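Local coordinates for protein leucine aminopeptidase A1, chloroplastic (Solanum lycopersicum, PDB 4KSI) that removes N-terminal amino acids, preferably leucine, from peptides as a magnesium-dependent homohexameric aminopeptidase and takes part in wound signalling and insect defence, at residues T384-R389 with M470-P475. Numbering follows the deposited sequence.
With MG (magnesium ion), chain B; MG (magnesium ion), chain C; SO4 (sulfate ion), chain D.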
ATOM      1  N   THR A 384     -12.228  -4.569 -15.311  1.00 15.23           N
ATOM      2  CA  THR A 384     -12.523  -5.891 -15.867  1.00 16.50           C
ATOM      3  C   THR A 384     -12.748  -6.931 -14.804  1.00 17.26           C
ATOM      4  O   THR A 384     -13.067  -8.070 -15.123  1.00 17.33           O
ATOM      5  CB  THR A 384     -11.380  -6.414 -16.791  1.00 16.10           C
ATOM      6  OG1 THR A 384     -10.185  -6.603 -16.012  1.00 14.57           O
ATOM      7  CG2 THR A 384     -11.104  -5.387 -17.940  1.00 14.86           C
ATOM      8  N   ASP A 385     -12.523  -6.560 -13.543  1.00 17.80           N
ATOM      9  CA  ASP A 385     -12.775  -7.467 -12.447  1.00 17.43           C
ATOM     10  C   ASP A 385     -14.244  -7.378 -11.961  1.00 18.31           C
ATOM     11  O   ASP A 385     -14.660  -8.060 -11.007  1.00 17.91           O
ATOM     12  CB  ASP A 385     -11.802  -7.210 -11.299  1.00 16.96           C
ATOM     13  CG  ASP A 385     -11.844  -8.338 -10.242  1.00 19.89           C
ATOM     14  OD1 ASP A 385     -12.415  -9.470 -10.478  1.00 21.21           O
ATOM     15  OD2 ASP A 385     -11.307  -8.125  -9.172  1.00 19.68           O
ATOM     16  N   ALA A 386     -15.042  -6.520 -12.599  1.00 17.94           N
ATOM     17  CA  ALA A 386     -16.472  -6.557 -12.360  1.00 17.01           C
ATOM     18  C   ALA A 386     -17.113  -7.228 -13.596  1.00 17.04           C
ATOM     19  O   ALA A 386     -17.995  -6.653 -14.264  1.00 16.32           O
ATOM     20  CB  ALA A 386     -17.019  -5.137 -12.080  1.00 15.52           C
ATOM     21  N   GLU A 387     -16.682  -8.460 -13.875  1.00 17.19           N
ATOM     22  CA  GLU A 387     -16.975  -9.158 -15.141  1.00 18.77           C
ATOM     23  C   GLU A 387     -18.194 -10.046 -14.976  1.00 18.83           C
ATOM     24  O   GLU A 387     -18.876 -10.371 -15.940  1.00 18.42           O
ATOM     25  CB  GLU A 387     -15.754 -10.030 -15.556  1.00 21.50           C
ATOM     26  CG  GLU A 387     -15.629 -11.377 -14.797  1.00 21.16           C
ATOM     27  CD  GLU A 387     -15.431 -11.225 -13.280  1.00 26.35           C
ATOM     28  OE1 GLU A 387     -14.655 -10.349 -12.784  1.00 25.77           O
ATOM     29  OE2 GLU A 387     -16.073 -11.999 -12.525  1.00 29.82           O
ATOM     30  N   GLY A 388     -18.489 -10.429 -13.741  1.00 19.26           N
ATOM     31  CA  GLY A 388     -19.617 -11.330 -13.507  1.00 17.97           C
ATOM     32  C   GLY A 388     -20.922 -10.679 -13.910  1.00 16.94           C
ATOM     33  O   GLY A 388     -21.805 -11.332 -14.538  1.00 16.42           O
ATOM     34  N   ARG A 389     -21.062  -9.388 -13.610  1.00 14.85           N
ATOM     35  CA  ARG A 389     -22.297  -8.717 -13.996  1.00 14.96           C
ATOM     36  C   ARG A 389     -22.457  -8.610 -15.545  1.00 14.17           C
ATOM     37  O   ARG A 389     -23.584  -8.506 -16.020  1.00 14.96           O
ATOM     38  CB  ARG A 389     -22.383  -7.332 -13.340  1.00 15.08           C
ATOM     39  CG  ARG A 389     -21.272  -6.369 -13.836  1.00 14.95           C
ATOM     40  CD  ARG A 389     -21.132  -5.183 -12.839  1.00 15.17           C
ATOM     41  NE  ARG A 389     -20.651  -5.639 -11.543  1.00 15.86           N
ATOM     42  CZ  ARG A 389     -20.573  -4.867 -10.441  1.00 17.27           C
ATOM     43  NH1 ARG A 389     -20.924  -3.557 -10.483  1.00 16.75           N
ATOM     44  NH2 ARG A 389     -20.093  -5.384  -9.336  1.00 14.88           N
ATOM     45  N   MET A 470     -23.478   3.169 -19.945  1.00 15.50           N
ATOM     46  CA  MET A 470     -23.212   3.084 -18.509  1.00 15.11           C
ATOM     47  C   MET A 470     -21.793   2.531 -18.355  1.00 15.11           C
ATOM     48  O   MET A 470     -21.211   1.999 -19.357  1.00 15.25           O
ATOM     49  CB  MET A 470     -24.229   2.103 -17.848  1.00 15.04           C
ATOM     50  CG  MET A 470     -24.060   0.666 -18.351  1.00 15.05           C
ATOM     51  SD  MET A 470     -25.465  -0.424 -18.031  1.00 17.00           S
ATOM     52  CE  MET A 470     -26.643   0.204 -19.236  1.00 16.31           C
ATOM     53  N   ILE A 471     -21.258   2.595 -17.131  1.00 13.89           N
ATOM     54  CA  ILE A 471     -20.029   1.918 -16.790  1.00 13.68           C
ATOM     55  C   ILE A 471     -20.417   0.624 -16.079  1.00 13.78           C
ATOM     56  O   ILE A 471     -21.574   0.458 -15.685  1.00 14.19           O
ATOM     57  CB  ILE A 471     -19.075   2.781 -15.902  1.00 13.43           C
ATOM     58  CG1 ILE A 471     -19.727   3.131 -14.542  1.00 13.98           C
ATOM     59  CG2 ILE A 471     -18.568   4.027 -16.685  1.00 13.59           C
ATOM     60  CD1 ILE A 471     -18.912   4.113 -13.634  1.00 13.52           C
ATOM     61  N   ASN A 472     -19.471  -0.275 -15.862  1.00 13.07           N
ATOM     62  CA  ASN A 472     -19.828  -1.484 -15.142  1.00 13.64           C
ATOM     63  C   ASN A 472     -19.512  -1.402 -13.648  1.00 13.84           C
ATOM     64  O   ASN A 472     -20.008  -2.248 -12.867  1.00 14.54           O
ATOM     65  CB  ASN A 472     -19.241  -2.789 -15.773  1.00 12.62           C
ATOM     66  CG  ASN A 472     -17.730  -2.943 -15.559  1.00 13.55           C
ATOM     67  OD1 ASN A 472     -16.998  -1.939 -15.602  1.00 14.12           O
ATOM     68  ND2 ASN A 472     -17.231  -4.225 -15.375  1.00 12.47           N
ATOM     69  N   THR A 473     -18.691  -0.444 -13.232  1.00 14.51           N
ATOM     70  CA  THR A 473     -18.177  -0.486 -11.855  1.00 14.64           C
ATOM     71  C   THR A 473     -18.316   0.841 -11.141  1.00 15.60           C
ATOM     72  O   THR A 473     -17.666   1.820 -11.515  1.00 15.30           O
ATOM     73  CB  THR A 473     -16.689  -0.869 -11.832  1.00 16.32           C
ATOM     74  OG1 THR A 473     -16.474  -1.951 -12.758  1.00 17.99           O
ATOM     75  CG2 THR A 473     -16.202  -1.255 -10.397  1.00 16.08           C
ATOM     76  N   GLY A 474     -19.150   0.863 -10.091  1.00 16.01           N
ATOM     77  CA  GLY A 474     -19.345   2.069  -9.305  1.00 16.33           C
ATOM     78  C   GLY A 474     -18.272   2.244  -8.201  1.00 17.84           C
ATOM     79  O   GLY A 474     -17.351   1.438  -8.080  1.00 17.12           O
ATOM     80  N   PRO A 475     -18.407   3.293  -7.363  1.00 18.41           N
ATOM     81  CA  PRO A 475     -17.497   3.474  -6.197  1.00 18.89           C
ATOM     82  C   PRO A 475     -17.598   2.275  -5.245  1.00 18.71           C
ATOM     83  O   PRO A 475     -18.608   1.534  -5.274  1.00 17.96           O
ATOM     84  CB  PRO A 475     -18.023   4.742  -5.510  1.00 19.29           C
ATOM     85  CG  PRO A 475     -18.959   5.367  -6.482  1.00 19.24           C
ATOM     86  CD  PRO A 475     -19.456   4.317  -7.437  1.00 17.47           C
TER
HETATM   87 MG    MG B 601     -14.278 -10.319 -10.818  1.00  9.94          MG
HETATM   88 MG    MG C 602     -16.124 -12.636 -10.524  1.00 29.86          MG
HETATM   89  S   SO4 D 603     -18.819  -8.957 -10.699  0.80 28.84           S
HETATM   90  O1  SO4 D 603     -17.562  -9.572 -11.208  0.80 33.41           O
HETATM   91  O2  SO4 D 603     -19.249 -10.288 -10.157  0.80 29.96           O
HETATM   92  O3  SO4 D 603     -18.646  -8.035  -9.536  0.80 35.00           O
HETATM   93  O4  SO4 D 603     -19.596  -8.174 -11.609  0.80 16.86           O
HETATM   94  O   HOH W   1     -20.577  -1.216  -8.800  1.00 15.07           O
HETATM   95  O   HOH W   2     -15.542 -10.440  -9.522  1.00 30.20           O
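Arg389 and Ala386 meet Asn472 and Thr473 at the two-metal active site of the M17 peptidase catalytic domain. Residues 384-389 are the TDAEGR part of the family's NTDAEGRL signature. Asp385 binds one magnesium through OD1 and its backbone O. Glu387 bridges both magnesium ions, one oxygen to each, and Asp305, Lys300, Asp325 and water complete the site. Arg389, predicted to be an active-site residue, runs from the first turn of helix 388-401 past a sulfate, probably from the crystallisation liquor. Its CB lies against sulfate O4. Arg389 CG sits between the backbone N and the carbonyl carbon (chi1 65°), which leaves it 3.3 Å from sulfate O4. Arg389 CD comes within 3.1 Å of Asn472 O. A bend at chi3 (66°) turns the guanidinium so that its edge meets the sulfate. Arg389 NE gives a nearly straight bond to sulfate O4, 2.7 Å long, and NH2 binds sulfate O3. Arg389 NH1 makes a weak bond to Asn472 O at 2.9 Å and also donates to a water. That water accepts from Gly474 N as well, so it links the guanidinium to the 470-475 loop. Ala386 CB sits over the outer part of one guanidinium face of Arg389, 3.7 Å above its plane. Ala386 CB also touches Thr473 OG1 at 3.3 Å. Backbone N atoms of Gly388 and Arg389 also bind the sulfate, consistent with a pocket for an anion. A methionine in place of Arg389 would probably leave sulfate O3 and O4 without the NH2 and NE bonds of this side chain, and Asn472 O without the NH1 bond. ND2 of Asn472 bonds twice to the metal-binding loop, at Asn383 O and Ala386 O. Asn472 ND2 approaches Ala386 O at 2.8 Å from above the carbonyl plane, 51° out of it.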